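Local atomic coordinates of PA0821 (Pseudomonas aeruginosa, PDB entry 7DRG), a protein that probably acts as the immunity protein (antitoxin) that protects Pseudomonas aeruginosa against a putative VRR-NUC nuclease effector of its type VI secretion system. Residues L58-D63 / A170-P175; L160-L165 / S231-L236. All blocks are in the same frame, centred on the assembly; numbering follows the deposited sequence.

Contact 1 of 2, residues L58-D63 / A170-P175; sequences LCQCFD and ARRLEP
Arg172 reaches helix 52-69 with its chain extended from CG to NE, while Gln60 sends CG anti to its backbone N (chi1 175°) and then bends at chi2. The two side chains cross at about a right angle, and the closest touch is made by the aliphatic part of the glutamine: Gln60 CG lies over one face of the guanidinium, offset toward the rim, 3.3 Å from Arg172 NE, with the amide nitrogen Gln60 NE2 further off, 3.7 Å from Arg172 NH2. The amide and guanidinium planes are well apart from parallel, so the two flat groups do not stack. At the guanidinium edge, Arg172 NH1 donates a hydrogen bond to Cys61 SG, 3.6 Å long and bent to 153°, with the sulfur close to the guanidinium plane. A thiol suits this place because it is small enough to fit between the helices and can still accept a hydrogen bond, though sulfur is a weak acceptor. Cys61 SG also lies 4.3 Å from Leu173 CD1, an apolar contact. Deeper in the interface, Leu58 and Leu173 cross at about a right angle, Leu58 CD2 resting 3.8 Å from Leu173 CD2, and Phe46 of strand 34-46 also touches Leu58. Leucine fits here because its branched end fills buried space without asking for a polar partner. The stronger polar partner of Arg172 is Glu64, one turn beyond Gln60, which forms a salt bridge with NH2. Carboxylate and thiol thus both draw on N-H groups of one guanidinium, which would limit its rotation, while the leucine pair adds an apolar contact at the buried side.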
# COMPACT_ATOMS: atom_id res chain seq x y z
N LEU B 58 -34.77 13.52 -8.95
CA LEU B 58 -33.41 13.89 -8.59
C LEU B 58 -33.39 15.17 -7.77
O LEU B 58 -32.59 15.31 -6.83
CB LEU B 58 -32.57 14.06 -9.86
CG LEU B 58 -32.17 12.77 -10.58
CD1 LEU B 58 -31.62 13.08 -11.97
CD2 LEU B 58 -31.14 12.00 -9.75
N CYS B 59 -34.27 16.12 -8.10
CA CYS B 59 -34.34 17.35 -7.33
C CYS B 59 -34.88 17.09 -5.94
O CYS B 59 -34.46 17.77 -4.99
CB CYS B 59 -35.21 18.37 -8.05
SG CYS B 59 -34.37 19.03 -9.51
N GLN B 60 -35.82 16.14 -5.79
CA GLN B 60 -36.28 15.77 -4.46
C GLN B 60 -35.18 15.08 -3.67
O GLN B 60 -35.04 15.32 -2.46
CB GLN B 60 -37.53 14.90 -4.56
CG GLN B 60 -38.06 14.35 -3.23
CD GLN B 60 -38.59 15.40 -2.28
OE1 GLN B 60 -39.06 16.47 -2.68
NE2 GLN B 60 -38.55 15.09 -0.99
N CYS B 61 -34.37 14.26 -4.34
CA CYS B 61 -33.19 13.70 -3.69
C CYS B 61 -32.28 14.80 -3.16
O CYS B 61 -31.80 14.74 -2.02
CB CYS B 61 -32.40 12.80 -4.65
SG CYS B 61 -33.22 11.29 -5.17
N PHE B 62 -32.02 15.82 -3.99
CA PHE B 62 -31.14 16.89 -3.55
C PHE B 62 -31.74 17.68 -2.39
O PHE B 62 -31.02 18.08 -1.47
CB PHE B 62 -30.78 17.82 -4.71
CG PHE B 62 -29.75 18.85 -4.34
CD1 PHE B 62 -28.48 18.46 -3.96
CD2 PHE B 62 -30.06 20.20 -4.37
CE1 PHE B 62 -27.52 19.39 -3.60
CE2 PHE B 62 -29.09 21.15 -4.02
CZ PHE B 62 -27.83 20.73 -3.64
N ASP B 63 -33.06 17.91 -2.41
CA ASP B 63 -33.70 18.60 -1.28
C ASP B 63 -33.44 17.85 0.02
O ASP B 63 -33.11 18.45 1.04
CB ASP B 63 -35.20 18.72 -1.51
CG ASP B 63 -35.57 19.77 -2.54
OD1 ASP B 63 -34.74 20.65 -2.86
OD2 ASP B 63 -36.74 19.73 -3.01
N ALA B 170 -33.17 5.31 -3.77
CA ALA B 170 -33.45 4.10 -4.54
C ALA B 170 -34.93 4.02 -4.88
O ALA B 170 -35.30 3.65 -6.01
CB ALA B 170 -33.03 2.87 -3.74
N ARG B 171 -35.78 4.37 -3.92
CA ARG B 171 -37.22 4.31 -4.11
C ARG B 171 -37.67 5.21 -5.26
O ARG B 171 -38.55 4.83 -6.05
CB ARG B 171 -37.90 4.68 -2.80
CG ARG B 171 -39.38 4.41 -2.73
CD ARG B 171 -39.73 3.97 -1.31
NE ARG B 171 -39.05 4.77 -0.29
CZ ARG B 171 -38.79 4.34 0.94
NH1 ARG B 171 -39.14 3.11 1.29
NH2 ARG B 171 -38.17 5.13 1.82
N ARG B 172 -37.07 6.39 -5.39
CA ARG B 172 -37.51 7.33 -6.45
C ARG B 172 -36.85 7.06 -7.80
O ARG B 172 -37.47 7.38 -8.78
CB ARG B 172 -37.05 8.77 -6.25
CG ARG B 172 -37.00 9.30 -4.84
CD ARG B 172 -37.10 10.79 -4.81
NE ARG B 172 -37.64 11.13 -3.52
CZ ARG B 172 -36.91 11.33 -2.45
NH1 ARG B 172 -35.60 11.25 -2.53
NH2 ARG B 172 -37.48 11.61 -1.30
N LEU B 173 -35.62 6.54 -7.82
CA LEU B 173 -34.91 6.44 -9.08
C LEU B 173 -35.00 5.06 -9.70
O LEU B 173 -34.62 4.90 -10.88
CB LEU B 173 -33.43 6.81 -8.88
CG LEU B 173 -33.19 8.24 -8.37
CD1 LEU B 173 -31.71 8.47 -8.10
CD2 LEU B 173 -33.70 9.26 -9.38
N GLU B 174 -35.49 4.06 -8.96
CA GLU B 174 -35.56 2.66 -9.37
C GLU B 174 -34.28 2.25 -10.11
O GLU B 174 -34.32 1.90 -11.30
CB GLU B 174 -36.80 2.40 -10.22
CG GLU B 174 -38.08 2.80 -9.49
CD GLU B 174 -39.30 2.00 -9.92
OE1 GLU B 174 -39.60 1.98 -11.13
OE2 GLU B 174 -39.95 1.39 -9.03
N PRO B 175 -33.13 2.26 -9.43
CA PRO B 175 -31.85 2.06 -10.10
C PRO B 175 -31.67 0.63 -10.59
O PRO B 175 -32.34 -0.30 -10.14
CB PRO B 175 -30.82 2.39 -9.01
CG PRO B 175 -31.59 3.10 -7.93
CD PRO B 175 -32.97 2.51 -7.99

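Contact 2 of 2, residues L160-L165 / S231-L236; sequences LDFLQL and SWLTLL
A classic beta bulge opens strand 233-237, with Trp232 and Leu233 both facing Ala180 of the neighbouring strand 177-180, and the start of helix 161-173 packs against these two side chains in the hydrophobic core. Helix and strand meet here through four buried residues and no hydrogen bond. Leu233 is the middle of the cluster. Leu233 CD1 lies 3.9 Å from Leu163 CD1, where the two leucines cross at about a right angle, and 4.1 Å from Phe162 CE1, at the edge of the phenylalanine ring and near its plane. Phe162 and Leu233 run alongside one another, pointing opposite ways. Both Phe162 and Leu163 carry CG anti to the backbone N (chi1 175° and 172°), which carries these groups from neighbouring helical positions to the same strand. Trp232 completes the patch: Phe162 CD1 approaches the edge of the indole, 4.3 Å from Trp232 CZ3, and Leu163 CB comes equally near to Trp232 CH2. One face of the indole is met by its own neighbour, Leu233 CD2. Such a broad ring suits the bulge, since it can reach two successive helix residues at once, whereas the branched end of Leu233 lets one methyl, CD1, touch both Phe162 and Leu163. At the start of the strand, a hydrogen bond from Ser231 N to Thr234 OG1, 3.2 Å long, ties the residue before the bulge to the strand. Phe148 of strand 144-151 also meets the Phe162 ring, with planes about 20° apart. The indole N-H is satisfied away from the helix, by Gly273 O, leaving the six-membered ring to make the apolar contacts with the helix. Cohesion between helix and strand therefore rests on dispersion and the exclusion of water.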
# COMPACT_ATOMS: atom_id res chain seq x y z
N LEU B 160 -28.55 6.75 11.16
CA LEU B 160 -29.63 6.38 10.27
C LEU B 160 -29.82 7.35 9.11
O LEU B 160 -30.62 7.06 8.21
CB LEU B 160 -30.95 6.25 11.04
CG LEU B 160 -30.92 5.24 12.18
CD1 LEU B 160 -32.30 5.11 12.79
CD2 LEU B 160 -30.43 3.88 11.70
N ASP B 161 -29.10 8.47 9.09
CA ASP B 161 -29.41 9.52 8.11
C ASP B 161 -28.99 9.12 6.69
O ASP B 161 -29.79 9.21 5.76
CB ASP B 161 -28.75 10.84 8.51
CG ASP B 161 -29.49 11.56 9.61
OD1 ASP B 161 -30.42 10.96 10.21
OD2 ASP B 161 -29.16 12.73 9.88
N PHE B 162 -27.72 8.73 6.51
CA PHE B 162 -27.28 8.32 5.18
C PHE B 162 -28.08 7.12 4.70
O PHE B 162 -28.51 7.07 3.54
CB PHE B 162 -25.78 8.00 5.20
CG PHE B 162 -25.27 7.45 3.90
CD1 PHE B 162 -25.39 6.10 3.62
CD2 PHE B 162 -24.68 8.28 2.96
CE1 PHE B 162 -24.94 5.58 2.42
CE2 PHE B 162 -24.22 7.76 1.76
CZ PHE B 162 -24.35 6.42 1.49
N LEU B 163 -28.29 6.13 5.58
CA LEU B 163 -29.06 4.96 5.21
C LEU B 163 -30.46 5.35 4.71
O LEU B 163 -30.92 4.85 3.68
CB LEU B 163 -29.15 4.03 6.42
CG LEU B 163 -30.06 2.81 6.33
CD1 LEU B 163 -29.64 1.92 5.18
CD2 LEU B 163 -30.01 2.06 7.66
N GLN B 164 -31.12 6.27 5.42
CA GLN B 164 -32.44 6.74 4.98
C GLN B 164 -32.37 7.40 3.61
O GLN B 164 -33.25 7.19 2.77
CB GLN B 164 -33.01 7.72 6.01
CG GLN B 164 -34.45 8.11 5.74
CD GLN B 164 -35.41 6.98 6.02
OE1 GLN B 164 -35.56 6.54 7.16
NE2 GLN B 164 -36.06 6.48 4.97
N LEU B 165 -31.33 8.19 3.35
CA LEU B 165 -31.17 8.80 2.03
C LEU B 165 -31.02 7.73 0.96
O LEU B 165 -31.64 7.82 -0.11
CB LEU B 165 -29.96 9.74 2.01
CG LEU B 165 -29.97 11.00 2.87
CD1 LEU B 165 -28.65 11.74 2.71
CD2 LEU B 165 -31.15 11.90 2.52
N SER B 231 -21.03 -3.91 -0.86
CA SER B 231 -20.43 -3.09 0.18
C SER B 231 -21.39 -3.10 1.36
O SER B 231 -22.19 -4.04 1.51
CB SER B 231 -20.13 -1.67 -0.33
OG SER B 231 -19.24 -1.02 0.57
N TRP B 232 -21.32 -2.08 2.22
CA TRP B 232 -22.23 -2.02 3.36
C TRP B 232 -23.68 -2.06 2.90
O TRP B 232 -24.50 -2.80 3.47
CB TRP B 232 -21.96 -0.76 4.19
CG TRP B 232 -22.84 -0.66 5.40
CD1 TRP B 232 -23.07 -1.64 6.33
CD2 TRP B 232 -23.61 0.48 5.83
NE1 TRP B 232 -23.93 -1.19 7.29
CE2 TRP B 232 -24.28 0.11 7.01
CE3 TRP B 232 -23.78 1.77 5.32
CZ2 TRP B 232 -25.11 0.99 7.71
CZ3 TRP B 232 -24.61 2.64 6.01
CH2 TRP B 232 -25.27 2.25 7.18
N LEU B 233 -24.01 -1.29 1.88
CA LEU B 233 -25.31 -1.38 1.23
C LEU B 233 -25.08 -1.86 -0.20
O LEU B 233 -24.13 -1.43 -0.86
CB LEU B 233 -26.03 -0.03 1.23
CG LEU B 233 -26.09 0.71 2.56
CD1 LEU B 233 -26.92 1.99 2.43
CD2 LEU B 233 -26.67 -0.18 3.67
N THR B 234 -25.93 -2.78 -0.65
CA THR B 234 -25.87 -3.32 -2.00
C THR B 234 -27.26 -3.28 -2.59
O THR B 234 -28.20 -3.78 -1.97
CB THR B 234 -25.33 -4.75 -1.99
OG1 THR B 234 -24.09 -4.78 -1.27
CG2 THR B 234 -25.08 -5.23 -3.42
N LEU B 235 -27.41 -2.68 -3.78
CA LEU B 235 -28.71 -2.53 -4.42
C LEU B 235 -28.79 -3.44 -5.64
O LEU B 235 -27.93 -3.38 -6.52
CB LEU B 235 -28.96 -1.07 -4.83
CG LEU B 235 -30.35 -0.77 -5.41
CD1 LEU B 235 -30.73 0.65 -5.11
CD2 LEU B 235 -30.37 -0.98 -6.92
N LEU B 236 -29.84 -4.25 -5.70
CA LEU B 236 -30.14 -5.09 -6.85
C LEU B 236 -31.52 -4.74 -7.37
O LEU B 236 -32.48 -4.74 -6.59
CB LEU B 236 -30.11 -6.58 -6.49
CG LEU B 236 -28.91 -7.12 -5.72
CD1 LEU B 236 -29.14 -8.60 -5.42
CD2 LEU B 236 -27.62 -6.92 -6.49

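How the contacts relate
Following the chain from the N terminus, segment 58-63 on helix 52-69 comes first, then 160-165 and 170-175 at the two ends of helix 161-173, and finally 231-236 on strand 233-237. Contact 1 closes a loop from 58-63 to 170-175, and contact 2 opens inside it at 160-165 and closes beyond it, so the two loops cross. Helix 161-173 is common to both: contact 1 joins its C-terminal end to helix 52-69, contact 2 its start to the strand. Their centres are 13 Å apart, yet they touch directly, with Ala170 CB 3.5 Å from Leu235 CD1.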